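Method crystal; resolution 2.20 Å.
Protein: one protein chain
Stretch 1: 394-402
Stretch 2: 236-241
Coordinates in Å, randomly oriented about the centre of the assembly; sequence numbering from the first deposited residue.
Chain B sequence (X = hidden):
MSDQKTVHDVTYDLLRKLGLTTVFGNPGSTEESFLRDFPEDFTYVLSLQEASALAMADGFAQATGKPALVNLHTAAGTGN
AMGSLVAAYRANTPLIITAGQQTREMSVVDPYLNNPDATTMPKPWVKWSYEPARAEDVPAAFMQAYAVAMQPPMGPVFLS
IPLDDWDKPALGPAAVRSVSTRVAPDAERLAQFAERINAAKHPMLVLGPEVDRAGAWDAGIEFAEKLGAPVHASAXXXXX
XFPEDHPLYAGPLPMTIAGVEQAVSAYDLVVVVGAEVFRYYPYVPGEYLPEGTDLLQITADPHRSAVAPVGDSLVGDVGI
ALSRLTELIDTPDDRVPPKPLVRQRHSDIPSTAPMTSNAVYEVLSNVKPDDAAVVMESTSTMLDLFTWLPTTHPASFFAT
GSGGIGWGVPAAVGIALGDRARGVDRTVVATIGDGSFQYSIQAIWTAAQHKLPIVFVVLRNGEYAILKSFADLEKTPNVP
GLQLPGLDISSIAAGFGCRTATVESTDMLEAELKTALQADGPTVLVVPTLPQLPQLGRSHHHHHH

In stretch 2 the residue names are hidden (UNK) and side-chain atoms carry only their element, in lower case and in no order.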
ATOM      1  N   PRO B 394      19.489  35.300   0.675  1.00 27.84           N
ATOM      2  CA  PRO B 394      18.609  34.184   0.280  1.00 24.59           C
ATOM      3  C   PRO B 394      19.406  32.931  -0.083  1.00 27.72           C
ATOM      4  O   PRO B 394      20.595  33.007  -0.412  1.00 25.97           O
ATOM      5  CB  PRO B 394      17.854  34.735  -0.939  1.00 30.34           C
ATOM      6  CG  PRO B 394      18.802  35.773  -1.525  1.00 29.47           C
ATOM      7  CD  PRO B 394      19.489  36.401  -0.307  1.00 22.95           C
ATOM      8  N   ALA B 395      18.757  31.779   0.004  1.00 25.53           N
ATOM      9  CA  ALA B 395      19.368  30.511  -0.393  1.00 27.35           C
ATOM     10  C   ALA B 395      20.741  30.296   0.236  1.00 23.34           C
ATOM     11  O   ALA B 395      21.660  29.830  -0.424  1.00 24.53           O
ATOM     12  CB  ALA B 395      19.436  30.397  -1.930  1.00 26.16           C
ATOM     13  N   SER B 396      20.881  30.610   1.529  1.00 25.36           N
ATOM     14  CA  SER B 396      22.202  30.552   2.145  1.00 22.77           C
ATOM     15  C   SER B 396      22.190  29.813   3.458  1.00 27.66           C
ATOM     16  O   SER B 396      23.157  29.874   4.221  1.00 26.56           O
ATOM     17  CB  SER B 396      22.774  31.965   2.334  1.00 22.56           C
ATOM     18  OG  SER B 396      22.928  32.590   1.075  1.00 28.24           O
ATOM     19  N   PHE B 397      21.081  29.139   3.728  1.00 18.15           N
ATOM     20  CA  PHE B 397      20.951  28.313   4.918  1.00 20.19           C
ATOM     21  C   PHE B 397      20.189  27.051   4.516  1.00 28.35           C
ATOM     22  O   PHE B 397      19.157  27.139   3.838  1.00 22.37           O
ATOM     23  CB  PHE B 397      20.154  29.001   6.026  1.00 20.63           C
ATOM     24  CG  PHE B 397      19.980  28.136   7.230  1.00 25.31           C
ATOM     25  CD1 PHE B 397      20.951  28.120   8.226  1.00 23.40           C
ATOM     26  CD2 PHE B 397      18.886  27.281   7.339  1.00 20.55           C
ATOM     27  CE1 PHE B 397      20.824  27.265   9.346  1.00 21.43           C
ATOM     28  CE2 PHE B 397      18.742  26.449   8.439  1.00 26.99           C
ATOM     29  CZ  PHE B 397      19.716  26.445   9.459  1.00 26.21           C
ATOM     30  N   PHE B 398      20.695  25.894   4.934  1.00 21.80           N
ATOM     31  CA  PHE B 398      20.031  24.604   4.660  1.00 25.45           C
ATOM     32  C   PHE B 398      20.157  23.651   5.845  1.00 22.38           C
ATOM     33  O   PHE B 398      21.224  23.538   6.452  1.00 24.51           O
ATOM     34  CB  PHE B 398      20.657  23.921   3.440  1.00 20.88           C
ATOM     35  CG  PHE B 398      20.669  24.780   2.198  1.00 23.42           C
ATOM     36  CD1 PHE B 398      19.668  24.654   1.231  1.00 20.88           C
ATOM     37  CD2 PHE B 398      21.692  25.701   1.986  1.00 21.45           C
ATOM     38  CE1 PHE B 398      19.673  25.442   0.068  1.00 21.99           C
ATOM     39  CE2 PHE B 398      21.713  26.502   0.822  1.00 23.25           C
ATOM     40  CZ  PHE B 398      20.700  26.369  -0.135  1.00 21.19           C
ATOM     41  N   ALA B 399      19.063  22.979   6.177  1.00 23.43           N
ATOM     42  CA  ALA B 399      19.100  21.878   7.131  1.00 23.57           C
ATOM     43  C   ALA B 399      18.111  20.792   6.689  1.00 24.77           C
ATOM     44  O   ALA B 399      17.241  21.034   5.834  1.00 22.10           O
ATOM     45  CB  ALA B 399      18.753  22.359   8.537  1.00 22.44           C
ATOM     46  N   THR B 400      18.258  19.613   7.288  1.00 23.34           N
ATOM     47  CA  THR B 400      17.416  18.457   6.982  1.00 23.37           C
ATOM     48  C   THR B 400      15.941  18.816   6.880  1.00 24.75           C
ATOM     49  O   THR B 400      15.392  19.482   7.774  1.00 23.27           O
ATOM     50  CB  THR B 400      17.582  17.350   8.025  1.00 21.35           C
ATOM     51  OG1 THR B 400      16.567  16.365   7.794  1.00 22.80           O
ATOM     52  CG2 THR B 400      17.440  17.920   9.472  1.00 20.05           C
ATOM     53  N   GLY B 401      15.309  18.385   5.782  1.00 25.80           N
ATOM     54  CA  GLY B 401      13.874  18.592   5.566  1.00 23.53           C
ATOM     55  C   GLY B 401      13.030  17.893   6.618  1.00 27.65           C
ATOM     56  O   GLY B 401      11.967  18.382   7.015  1.00 28.30           O
ATOM     57  N   SER B 402      13.503  16.740   7.087  1.00 25.51           N
ATOM     58  CA  SER B 402      12.677  15.912   7.954  1.00 18.87           C
ATOM     59  C   SER B 402      13.048  15.993   9.442  1.00 25.52           C
ATOM     60  O   SER B 402      12.264  15.571  10.295  1.00 27.61           O
ATOM     61  CB  SER B 402      12.800  14.454   7.542  1.00 23.34           C
ATOM     62  OG  SER B 402      14.151  14.036   7.699  1.00 21.98           O
ATOM     63  N   UNK B 236      12.929  25.198  13.913  1.00 27.58           N
ATOM     64  CA  UNK B 236      13.539  24.062  13.240  1.00 25.95           C
ATOM     65  C   UNK B 236      13.540  24.228  11.713  1.00 23.10           C
ATOM     66  O   UNK B 236      13.092  23.332  10.975  1.00 27.99           O
ATOM     67  c   UNK B 236      12.722  22.505  15.147  1.00 24.65           C
ATOM     68  c   UNK B 236      11.495  21.655  15.495  1.00 22.54           C
ATOM     69  c   UNK B 236      14.032  21.814  15.628  1.00 22.30           C
ATOM     70  c   UNK B 236      12.773  22.791  13.639  1.00 20.94           C
ATOM     71  N   UNK B 237      14.024  25.374  11.231  1.00 26.06           N
ATOM     72  CA  UNK B 237      13.939  25.701   9.809  1.00 20.73           C
ATOM     73  C   UNK B 237      14.858  24.821   8.971  1.00 25.88           C
ATOM     74  O   UNK B 237      15.994  24.586   9.388  1.00 28.22           O
ATOM     75  c   UNK B 237      14.790  26.399  11.970  1.00 25.62           C
ATOM     76  c   UNK B 237      14.453  27.154   9.781  1.00 25.23           C
ATOM     77  c   UNK B 237      15.493  27.159  10.858  1.00 25.14           C
ATOM     78  N   UNK B 238      14.378  24.313   7.831  1.00 20.60           N
ATOM     79  CA  UNK B 238      15.276  23.697   6.858  1.00 18.30           C
ATOM     80  C   UNK B 238      15.730  24.748   5.833  1.00 24.18           C
ATOM     81  O   UNK B 238      16.671  24.522   5.100  1.00 21.44           O
ATOM     82  c   UNK B 238      13.175  22.692   5.742  1.00 20.27           C
ATOM     83  o   UNK B 238      12.767  22.150   4.689  1.00 23.24           O
ATOM     84  o   UNK B 238      12.424  23.368   6.485  1.00 22.25           O
ATOM     85  c   UNK B 238      14.644  22.470   6.149  1.00 21.87           C
ATOM     86  N   UNK B 239      15.034  25.891   5.784  1.00 23.02           N
ATOM     87  CA  UNK B 239      15.475  27.060   5.020  1.00 22.88           C
ATOM     88  C   UNK B 239      15.162  28.308   5.831  1.00 22.17           C
ATOM     89  O   UNK B 239      14.282  28.280   6.706  1.00 23.51           O
ATOM     90  n   UNK B 239      16.451  26.960   1.139  1.00 23.55           N
ATOM     91  n   UNK B 239      16.209  25.656  -0.774  1.00 17.61           N
ATOM     92  c   UNK B 239      16.350  26.851  -0.179  1.00 23.76           C
ATOM     93  c   UNK B 239      14.793  27.159   3.634  1.00 18.20           C
ATOM     94  n   UNK B 239      16.427  27.955  -0.911  1.00 20.81           N
ATOM     95  c   UNK B 239      16.365  25.867   2.089  1.00 21.04           C
ATOM     96  c   UNK B 239      14.987  25.909   2.753  1.00 20.75           C
ATOM     97  N   UNK B 240      15.904  29.384   5.570  1.00 22.38           N
ATOM     98  CA  UNK B 240      15.589  30.695   6.153  1.00 18.69           C
ATOM     99  C   UNK B 240      15.251  31.685   5.060  1.00 21.99           C
ATOM    100  O   UNK B 240      15.975  31.785   4.074  1.00 23.05           O
ATOM    101  c   UNK B 240      16.733  31.181   7.013  1.00 24.26           C
ATOM    102  c   UNK B 240      18.115  29.758  10.650  1.00 27.41           C
ATOM    103  s   UNK B 240      17.832  31.117   9.502  1.00 38.81           S
ATOM    104  c   UNK B 240      16.617  30.520   8.388  1.00 29.18           C
ATOM    105  N   UNK B 241      14.147  32.406   5.245  1.00 23.34           N
ATOM    106  CA  UNK B 241      13.485  33.093   4.145  1.00 29.72           C
ATOM    107  C   UNK B 241      13.400  34.608   4.370  1.00 30.58           C
ATOM    108  O   UNK B 241      12.837  35.328   3.548  1.00 27.87           O
ATOM    109  o   UNK B 241      12.053  31.137   3.662  1.00 25.31           O
ATOM    110  c   UNK B 241      12.059  32.528   3.986  1.00 23.74           C
TER
HETATM  111  O   HOH W   1      14.735  20.963  10.084  1.00 31.00           O
HETATM  112  O   HOH W   2      17.508  29.120   3.198  1.00 25.85           O
HETATM  113  O   HOH W   3      18.799  31.904   3.151  1.00 23.84           O

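Position 236 carries four side-chain carbons, forked at the second, with no nitrogen, oxygen or sulfur. That is leucine, L236. Its side chain stays 7.2 Å or more from stretch 1, so its part is played by the backbone: a water donates hydrogen bonds to L236 O (3.0 Å) and to T400 O (2.8 Å), joining two carbonyls that could not bond to each other directly.

At position 237 three carbons close a ring onto the backbone nitrogen, which defines proline, P237. Its CG lies 4.1 Å from CE2 of F397, an apolar contact, while its carbonyl O sits at the edge of the F397 ring, 3.5 Å from CE2, and 3.6 Å from A399 CB. A compact apolar ring suits the flank of F397, and CG meets CE2 without a polar group between them.

Position 238 has two carbons, the second bearing two oxygens: aspartate, D238. This short side chain fits closely against the backbone of stretch 1, with CB 3.0 Å from A399 O and 3.5 Å from T400 O, and OD2 3.8 Å from G401 CA. An ideal CB on G401 would lie 4.1 Å from OD2. Both carboxylate oxygens are hydrogen-bonded elsewhere in the structure.

Position 239 shows three carbons, a nitrogen, then a carbon carrying two more nitrogens, the guanidinium of arginine, R239. CA to CB points away from stretch 1, but the m, m, m run of chi1 to chi3 brings the end back. F398 CE1 lies over one face of the guanidinium, 3.6 Å from NH1, and CD is 3.5 Å from F397 O. A flat guanidinium on a long chain can take an aromatic carbon against its face while its nitrogens remain hydrogen-bonded elsewhere in the structure.

Position 240 is an unbranched chain of two carbons, a sulfur and a terminal carbon: methionine, M240. CE stands 3.8 Å from the centroid of the F397 ring, nearly along its normal, in a CH-pi contact; SD, 4.5 Å from that centroid, adds a sulfur-aromatic one. CA to CB points toward stretch 1, and a slim, unbranched chain can lay both its polarisable sulfur and its methyl over one face of the ring.

Position 241 has one carbon and one oxygen, so it is serine, S241. Its CA-to-CB bond points away from stretch 1, its side chain comes no nearer than 7.7 Å, and its hydroxyl is hydrogen-bonded elsewhere in the structure, so stretch 1 places no demand on its type.

The contact turns on one direct hydrogen bond, A399 N to D238 O, 3.0 Å at 157°, reinforced by F398 CA at 3.4 Å from the same oxygen. Around it, F397 packs against P237 and M240. One water accepts from R239 NE (3.2 Å) and M240 N (2.9 Å) and donates to F397 O (2.7 Å), so the water ties the R239 side chain and the M240 backbone to the F397 carbonyl.

Stretch 2 236-241: LPDRMS
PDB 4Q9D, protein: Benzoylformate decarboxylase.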